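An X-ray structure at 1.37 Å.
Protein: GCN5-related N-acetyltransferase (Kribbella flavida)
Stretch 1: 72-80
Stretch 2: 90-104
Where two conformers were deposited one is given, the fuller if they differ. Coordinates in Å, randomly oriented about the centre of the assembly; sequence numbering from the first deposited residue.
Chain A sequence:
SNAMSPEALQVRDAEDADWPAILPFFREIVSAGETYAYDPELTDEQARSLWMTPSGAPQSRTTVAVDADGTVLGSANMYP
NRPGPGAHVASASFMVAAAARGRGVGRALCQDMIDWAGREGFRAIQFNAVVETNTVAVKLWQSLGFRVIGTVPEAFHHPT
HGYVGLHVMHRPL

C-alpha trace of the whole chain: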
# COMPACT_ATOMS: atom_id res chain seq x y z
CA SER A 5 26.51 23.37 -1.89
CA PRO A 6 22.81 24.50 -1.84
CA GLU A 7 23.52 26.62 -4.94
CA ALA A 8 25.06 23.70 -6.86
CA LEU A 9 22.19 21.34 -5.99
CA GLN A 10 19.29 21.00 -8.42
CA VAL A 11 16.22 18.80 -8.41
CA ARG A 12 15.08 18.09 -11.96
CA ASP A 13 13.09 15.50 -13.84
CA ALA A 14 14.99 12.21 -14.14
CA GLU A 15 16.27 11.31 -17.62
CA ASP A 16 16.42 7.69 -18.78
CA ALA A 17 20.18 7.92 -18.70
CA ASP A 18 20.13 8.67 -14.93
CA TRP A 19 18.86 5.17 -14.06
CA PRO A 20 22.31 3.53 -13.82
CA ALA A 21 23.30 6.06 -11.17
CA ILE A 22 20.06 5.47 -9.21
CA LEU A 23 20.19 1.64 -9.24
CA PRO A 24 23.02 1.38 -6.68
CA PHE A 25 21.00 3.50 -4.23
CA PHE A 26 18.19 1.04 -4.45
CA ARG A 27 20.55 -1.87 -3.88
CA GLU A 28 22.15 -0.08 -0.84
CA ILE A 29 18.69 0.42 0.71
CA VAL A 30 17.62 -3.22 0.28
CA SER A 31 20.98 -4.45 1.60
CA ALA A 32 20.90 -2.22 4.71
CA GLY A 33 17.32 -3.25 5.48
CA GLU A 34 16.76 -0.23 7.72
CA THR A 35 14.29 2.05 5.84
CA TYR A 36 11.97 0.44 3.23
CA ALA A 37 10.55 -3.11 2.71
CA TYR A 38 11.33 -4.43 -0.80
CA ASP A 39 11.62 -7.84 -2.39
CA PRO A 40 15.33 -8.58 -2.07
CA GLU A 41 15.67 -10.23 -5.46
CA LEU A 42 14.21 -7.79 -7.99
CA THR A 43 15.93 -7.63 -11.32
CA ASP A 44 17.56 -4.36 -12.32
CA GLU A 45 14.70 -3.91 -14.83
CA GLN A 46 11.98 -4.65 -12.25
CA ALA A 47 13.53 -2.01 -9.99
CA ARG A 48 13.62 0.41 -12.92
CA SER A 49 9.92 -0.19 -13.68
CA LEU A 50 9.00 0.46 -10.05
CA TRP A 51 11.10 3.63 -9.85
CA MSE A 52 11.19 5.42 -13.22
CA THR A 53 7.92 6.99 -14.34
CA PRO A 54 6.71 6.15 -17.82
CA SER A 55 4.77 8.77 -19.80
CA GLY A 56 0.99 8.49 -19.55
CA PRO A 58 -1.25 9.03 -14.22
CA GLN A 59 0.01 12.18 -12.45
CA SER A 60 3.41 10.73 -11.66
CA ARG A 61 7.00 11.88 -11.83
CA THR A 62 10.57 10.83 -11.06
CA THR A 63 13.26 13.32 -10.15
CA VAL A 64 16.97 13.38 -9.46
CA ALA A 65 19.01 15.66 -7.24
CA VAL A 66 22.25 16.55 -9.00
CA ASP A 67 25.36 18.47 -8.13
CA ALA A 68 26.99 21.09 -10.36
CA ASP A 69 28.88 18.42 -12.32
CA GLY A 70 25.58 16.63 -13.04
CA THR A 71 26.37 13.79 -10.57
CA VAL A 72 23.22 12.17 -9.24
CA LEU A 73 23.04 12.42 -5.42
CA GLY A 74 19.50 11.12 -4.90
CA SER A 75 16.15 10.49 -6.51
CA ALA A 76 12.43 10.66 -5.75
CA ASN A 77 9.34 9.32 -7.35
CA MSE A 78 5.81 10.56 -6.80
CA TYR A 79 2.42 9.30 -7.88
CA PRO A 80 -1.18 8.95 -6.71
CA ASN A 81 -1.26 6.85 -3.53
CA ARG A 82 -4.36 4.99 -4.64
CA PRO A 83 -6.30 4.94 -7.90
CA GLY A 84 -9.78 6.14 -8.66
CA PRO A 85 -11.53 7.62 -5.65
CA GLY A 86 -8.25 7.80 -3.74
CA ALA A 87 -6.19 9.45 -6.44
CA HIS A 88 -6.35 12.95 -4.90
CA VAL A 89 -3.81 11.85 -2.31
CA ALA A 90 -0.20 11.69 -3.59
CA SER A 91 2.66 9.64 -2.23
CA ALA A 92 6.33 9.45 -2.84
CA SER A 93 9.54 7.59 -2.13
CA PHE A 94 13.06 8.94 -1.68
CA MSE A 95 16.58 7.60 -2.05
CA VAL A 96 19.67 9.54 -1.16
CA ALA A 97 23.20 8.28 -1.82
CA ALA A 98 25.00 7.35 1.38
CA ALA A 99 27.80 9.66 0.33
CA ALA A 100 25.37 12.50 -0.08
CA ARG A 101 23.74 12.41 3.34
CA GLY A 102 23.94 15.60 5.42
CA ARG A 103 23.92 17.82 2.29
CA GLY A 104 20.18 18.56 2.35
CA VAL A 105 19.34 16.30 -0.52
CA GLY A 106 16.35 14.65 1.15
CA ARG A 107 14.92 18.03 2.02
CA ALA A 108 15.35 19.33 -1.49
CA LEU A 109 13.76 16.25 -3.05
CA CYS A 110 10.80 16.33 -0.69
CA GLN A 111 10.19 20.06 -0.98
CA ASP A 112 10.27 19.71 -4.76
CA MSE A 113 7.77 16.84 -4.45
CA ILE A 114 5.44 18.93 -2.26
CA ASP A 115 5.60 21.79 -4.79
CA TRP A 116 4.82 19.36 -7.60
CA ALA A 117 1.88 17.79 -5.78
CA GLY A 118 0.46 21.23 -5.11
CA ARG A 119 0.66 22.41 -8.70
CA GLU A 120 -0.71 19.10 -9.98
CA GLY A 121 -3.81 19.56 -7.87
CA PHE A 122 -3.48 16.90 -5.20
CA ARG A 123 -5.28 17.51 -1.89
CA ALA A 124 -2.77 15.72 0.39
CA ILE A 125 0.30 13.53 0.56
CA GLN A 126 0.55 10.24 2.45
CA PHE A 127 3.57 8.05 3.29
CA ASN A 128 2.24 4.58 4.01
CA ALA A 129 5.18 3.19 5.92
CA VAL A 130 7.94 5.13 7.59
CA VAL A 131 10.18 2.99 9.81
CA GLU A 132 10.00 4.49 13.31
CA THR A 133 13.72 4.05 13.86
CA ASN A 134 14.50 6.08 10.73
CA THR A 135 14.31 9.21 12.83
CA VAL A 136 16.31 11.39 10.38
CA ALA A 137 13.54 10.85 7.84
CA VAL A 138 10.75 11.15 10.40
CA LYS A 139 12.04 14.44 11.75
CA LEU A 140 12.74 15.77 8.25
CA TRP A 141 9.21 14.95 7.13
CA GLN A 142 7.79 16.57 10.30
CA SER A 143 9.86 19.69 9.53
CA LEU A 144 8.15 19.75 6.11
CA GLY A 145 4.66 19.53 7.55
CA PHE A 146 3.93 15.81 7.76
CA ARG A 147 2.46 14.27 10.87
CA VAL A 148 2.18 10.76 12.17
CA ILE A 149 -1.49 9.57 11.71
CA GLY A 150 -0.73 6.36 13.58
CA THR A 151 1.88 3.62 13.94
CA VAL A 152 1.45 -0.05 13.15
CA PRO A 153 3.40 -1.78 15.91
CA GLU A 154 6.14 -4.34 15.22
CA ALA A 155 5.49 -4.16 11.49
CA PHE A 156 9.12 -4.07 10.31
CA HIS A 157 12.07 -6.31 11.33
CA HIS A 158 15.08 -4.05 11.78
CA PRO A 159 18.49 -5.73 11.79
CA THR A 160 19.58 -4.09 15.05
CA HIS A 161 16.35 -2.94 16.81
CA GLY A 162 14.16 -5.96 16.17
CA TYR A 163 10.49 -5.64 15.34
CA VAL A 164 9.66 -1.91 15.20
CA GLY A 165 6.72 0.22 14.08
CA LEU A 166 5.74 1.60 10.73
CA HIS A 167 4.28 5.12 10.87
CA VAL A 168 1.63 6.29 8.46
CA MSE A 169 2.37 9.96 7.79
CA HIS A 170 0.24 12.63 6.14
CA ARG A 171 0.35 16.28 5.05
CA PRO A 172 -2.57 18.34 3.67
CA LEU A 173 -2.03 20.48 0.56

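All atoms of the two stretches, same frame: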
# COMPACT_ATOMS: atom_id res chain seq x y z
N VAL A 72 24.44 12.48 -9.94
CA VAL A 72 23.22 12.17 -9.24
C VAL A 72 23.53 11.84 -7.78
O VAL A 72 24.30 10.92 -7.50
CB VAL A 72 22.49 11.00 -9.92
CG1 VAL A 72 21.27 10.57 -9.12
CG2 VAL A 72 22.10 11.39 -11.33
N LEU A 73 22.86 12.56 -6.87
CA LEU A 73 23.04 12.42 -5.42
C LEU A 73 21.85 11.73 -4.75
O LEU A 73 21.92 11.35 -3.61
CB LEU A 73 23.18 13.80 -4.81
CG LEU A 73 24.28 14.67 -5.40
CD1 LEU A 73 24.27 16.04 -4.72
CD2 LEU A 73 25.64 14.02 -5.23
N GLY A 74 20.72 11.66 -5.45
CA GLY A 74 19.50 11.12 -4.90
C GLY A 74 18.38 11.16 -5.93
O GLY A 74 18.55 11.74 -7.01
N SER A 75 17.26 10.54 -5.58
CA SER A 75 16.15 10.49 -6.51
C SER A 75 14.85 10.36 -5.74
O SER A 75 14.82 9.86 -4.61
CB SER A 75 16.37 9.30 -7.47
OG SER A 75 15.34 9.21 -8.44
N ALA A 76 13.75 10.81 -6.35
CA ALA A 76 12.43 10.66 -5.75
C ALA A 76 11.47 10.20 -6.84
O ALA A 76 11.63 10.54 -8.01
CB ALA A 76 11.92 11.96 -5.17
N ASN A 77 10.44 9.49 -6.44
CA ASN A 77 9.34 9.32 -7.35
C ASN A 77 8.05 9.58 -6.58
O ASN A 77 7.99 9.47 -5.35
CB ASN A 77 9.37 7.98 -8.07
CG ASN A 77 8.96 6.86 -7.19
OD1 ASN A 77 8.72 7.06 -5.98
ND2 ASN A 77 8.84 5.72 -7.75
N MSE A 78 7.04 10.00 -7.34
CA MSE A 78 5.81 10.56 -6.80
C MSE A 78 4.68 10.17 -7.72
O MSE A 78 4.85 10.08 -8.94
CB MSE A 78 5.98 12.09 -6.59
CG MSE A 78 6.25 12.85 -7.91
SE MSE A 78 7.42 14.40 -7.60
CE MSE A 78 8.91 13.48 -7.28
N TYR A 79 3.50 9.98 -7.14
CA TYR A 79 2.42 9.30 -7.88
C TYR A 79 1.16 9.37 -7.02
O TYR A 79 1.26 9.61 -5.83
CB TYR A 79 2.82 7.80 -8.13
CG TYR A 79 3.50 7.18 -6.93
CD1 TYR A 79 2.79 6.65 -5.86
CD2 TYR A 79 4.86 7.16 -6.85
CE1 TYR A 79 3.44 6.15 -4.71
CE2 TYR A 79 5.53 6.66 -5.75
CZ TYR A 79 4.84 6.17 -4.68
OH TYR A 79 5.56 5.70 -3.60
N PRO A 80 -0.00 9.06 -7.57
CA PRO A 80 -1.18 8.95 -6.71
C PRO A 80 -1.04 7.76 -5.76
O PRO A 80 -0.60 6.66 -6.17
CB PRO A 80 -2.35 8.75 -7.71
CG PRO A 80 -1.79 9.21 -9.03
CD PRO A 80 -0.35 8.85 -8.98
N ALA A 90 -1.47 12.11 -3.01
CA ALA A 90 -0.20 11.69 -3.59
C ALA A 90 0.60 10.91 -2.58
O ALA A 90 0.34 10.94 -1.39
CB ALA A 90 0.58 12.95 -3.95
N SER A 91 1.60 10.20 -3.09
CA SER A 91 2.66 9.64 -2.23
C SER A 91 3.96 9.74 -2.96
O SER A 91 4.02 10.21 -4.11
CB SER A 91 2.31 8.20 -1.91
OG SER A 91 3.21 7.64 -0.94
N ALA A 92 5.02 9.36 -2.28
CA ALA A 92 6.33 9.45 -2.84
C ALA A 92 7.28 8.57 -2.06
O ALA A 92 7.02 8.19 -0.92
CB ALA A 92 6.83 10.90 -2.79
N SER A 93 8.39 8.26 -2.71
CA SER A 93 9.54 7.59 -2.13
C SER A 93 10.81 8.34 -2.47
O SER A 93 10.88 9.00 -3.49
CB SER A 93 9.64 6.16 -2.71
OG SER A 93 8.48 5.40 -2.43
N PHE A 94 11.81 8.21 -1.58
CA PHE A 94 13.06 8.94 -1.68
C PHE A 94 14.25 8.03 -1.47
O PHE A 94 14.21 7.15 -0.60
CB PHE A 94 13.11 10.06 -0.61
CG PHE A 94 11.96 11.00 -0.72
CD1 PHE A 94 12.02 12.09 -1.56
CD2 PHE A 94 10.77 10.77 -0.05
CE1 PHE A 94 10.91 12.91 -1.74
CE2 PHE A 94 9.67 11.59 -0.23
CZ PHE A 94 9.75 12.69 -1.04
N MSE A 95 15.29 8.28 -2.25
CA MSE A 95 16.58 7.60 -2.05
C MSE A 95 17.65 8.61 -2.18
O MSE A 95 17.74 9.32 -3.14
CB MSE A 95 16.80 6.53 -3.09
CG MSE A 95 15.64 5.56 -3.03
SE MSE A 95 16.12 4.01 -4.09
CE MSE A 95 15.44 2.67 -2.85
N VAL A 96 18.50 8.66 -1.17
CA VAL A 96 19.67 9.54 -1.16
C VAL A 96 20.93 8.69 -1.04
O VAL A 96 21.03 7.83 -0.18
CB VAL A 96 19.59 10.54 0.01
CG1 VAL A 96 20.83 11.40 0.08
CG2 VAL A 96 18.34 11.42 -0.11
N ALA A 97 21.91 8.97 -1.89
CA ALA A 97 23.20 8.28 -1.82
C ALA A 97 23.82 8.40 -0.46
O ALA A 97 23.79 9.44 0.14
CB ALA A 97 24.15 8.88 -2.87
N ALA A 98 24.35 7.30 0.06
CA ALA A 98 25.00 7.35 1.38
C ALA A 98 26.01 8.49 1.49
O ALA A 98 26.06 9.24 2.47
CB ALA A 98 25.68 6.04 1.70
N ALA A 99 26.78 8.64 0.41
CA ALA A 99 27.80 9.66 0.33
C ALA A 99 27.26 11.07 0.30
O ALA A 99 28.00 12.03 0.54
CB ALA A 99 28.67 9.41 -0.89
N ALA A 100 25.96 11.20 -0.02
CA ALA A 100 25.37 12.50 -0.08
C ALA A 100 24.54 12.88 1.11
O ALA A 100 23.94 13.92 1.09
CB ALA A 100 24.53 12.61 -1.33
N ARG A 101 24.50 12.05 2.14
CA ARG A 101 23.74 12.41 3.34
C ARG A 101 24.36 13.62 4.04
O ARG A 101 25.56 13.86 3.94
CB ARG A 101 23.62 11.24 4.30
CG ARG A 101 22.39 10.39 4.04
CD ARG A 101 22.72 9.19 3.17
NE ARG A 101 21.53 8.48 2.72
CZ ARG A 101 21.26 7.21 2.98
NH1 ARG A 101 22.09 6.45 3.71
NH2 ARG A 101 20.14 6.69 2.52
N GLY A 102 23.50 14.38 4.72
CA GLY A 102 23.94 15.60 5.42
C GLY A 102 24.18 16.80 4.50
O GLY A 102 24.72 17.82 4.96
N ARG A 103 23.76 16.71 3.24
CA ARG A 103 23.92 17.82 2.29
C ARG A 103 22.57 18.42 1.91
O ARG A 103 22.48 19.22 0.96
CB ARG A 103 24.63 17.36 1.03
CG ARG A 103 26.14 17.20 1.19
CD ARG A 103 26.77 16.64 -0.08
NE ARG A 103 26.82 17.61 -1.18
CZ ARG A 103 27.30 17.31 -2.38
NH1 ARG A 103 27.77 16.10 -2.61
NH2 ARG A 103 27.32 18.22 -3.35
N GLY A 104 21.52 18.03 2.63
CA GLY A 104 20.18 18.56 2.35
C GLY A 104 19.45 18.03 1.13
O GLY A 104 18.49 18.65 0.63
O HOH W 1 4.26 5.11 -1.59

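Stretch 1 is a β-strand, and residues 90-96 of stretch 2 form its antiparallel neighbour. The two axes run at 158° and approach to 4.6 Å. Stretch 2 then leaves the strand through a short 3-10 segment at 98-100 and a type II turn from Ala100 to Arg103.

Val72 lies too far from stretch 2 to touch it. At Leu73 the pairing begins: Ala97 N donates to Leu73 O at 2.9 Å, just past the end of the neighbouring strand. Leu73 also packs on the segment that follows. Its CB lies 3.9 Å from Ala100 CB, an apolar contact. Farther out, its CD2 is 4.0 Å from Arg103 NH1, and its CD1 lies over one face of the guanidinium.

Gly74 faces Val96, with their CA atoms 4.1 Å apart. This is a non-hydrogen-bonded pair, and the fit is close. Gly74 CA sits 3.1 Å from Met95 O, and a CB here would clash with that oxygen.

Ser75 and Met95 form a hydrogen-bonded pair. Ser75 N donates to Met95 O at 2.8 Å, and Met95 N returns a bond to Ser75 O at 2.9 Å. Met95 is selenomethionine; the end of its side chain leads away from stretch 1.

Ala76 lies opposite Phe94. Its CB is 3.6 Å from Phe94 CD1, so the methyl group packs against the ring. Between the regular bonds, Ala76 CA makes a CA-H...O contact with Ser93 O at 3.2 Å.

Asn77 pairs with Ser93. Asn77 N donates to Ser93 O at 3.0 Å, and Ser93 N donates to Asn77 O at 2.9 Å. The side chains also meet, with Asn77 OD1 3.5 Å from Ser93 CB.

Met78, also selenomethionine, shares a face of the sheet with Ala76, Ala92 and Phe94. Its CB is 4.1 Å from Ala92 CB, while the end of its side chain leads away.

Tyr79 combines backbone and side-chain bonding. Tyr79 N donates to Ser91 O at 3.1 Å, and Ser91 N donates to Tyr79 O at 2.8 Å. Its ring reaches along stretch 2, with CE1 3.6 Å from Ser91 CB. Tyr79 OH hydrogen-bonds Ser93 OG at 3.2 Å, near the plane of the ring. A water links the same hydroxyl to Ser91: it lies 2.5 Å from Tyr79 OH and donates to Ser91 OG at 2.8 Å.

Pro80 ends the stretch opposite Ala90, with CA atoms 4.3 Å apart. Its CA-to-CB bond points away from stretch 2, and the side chains of Pro80 and Ala90 diverge.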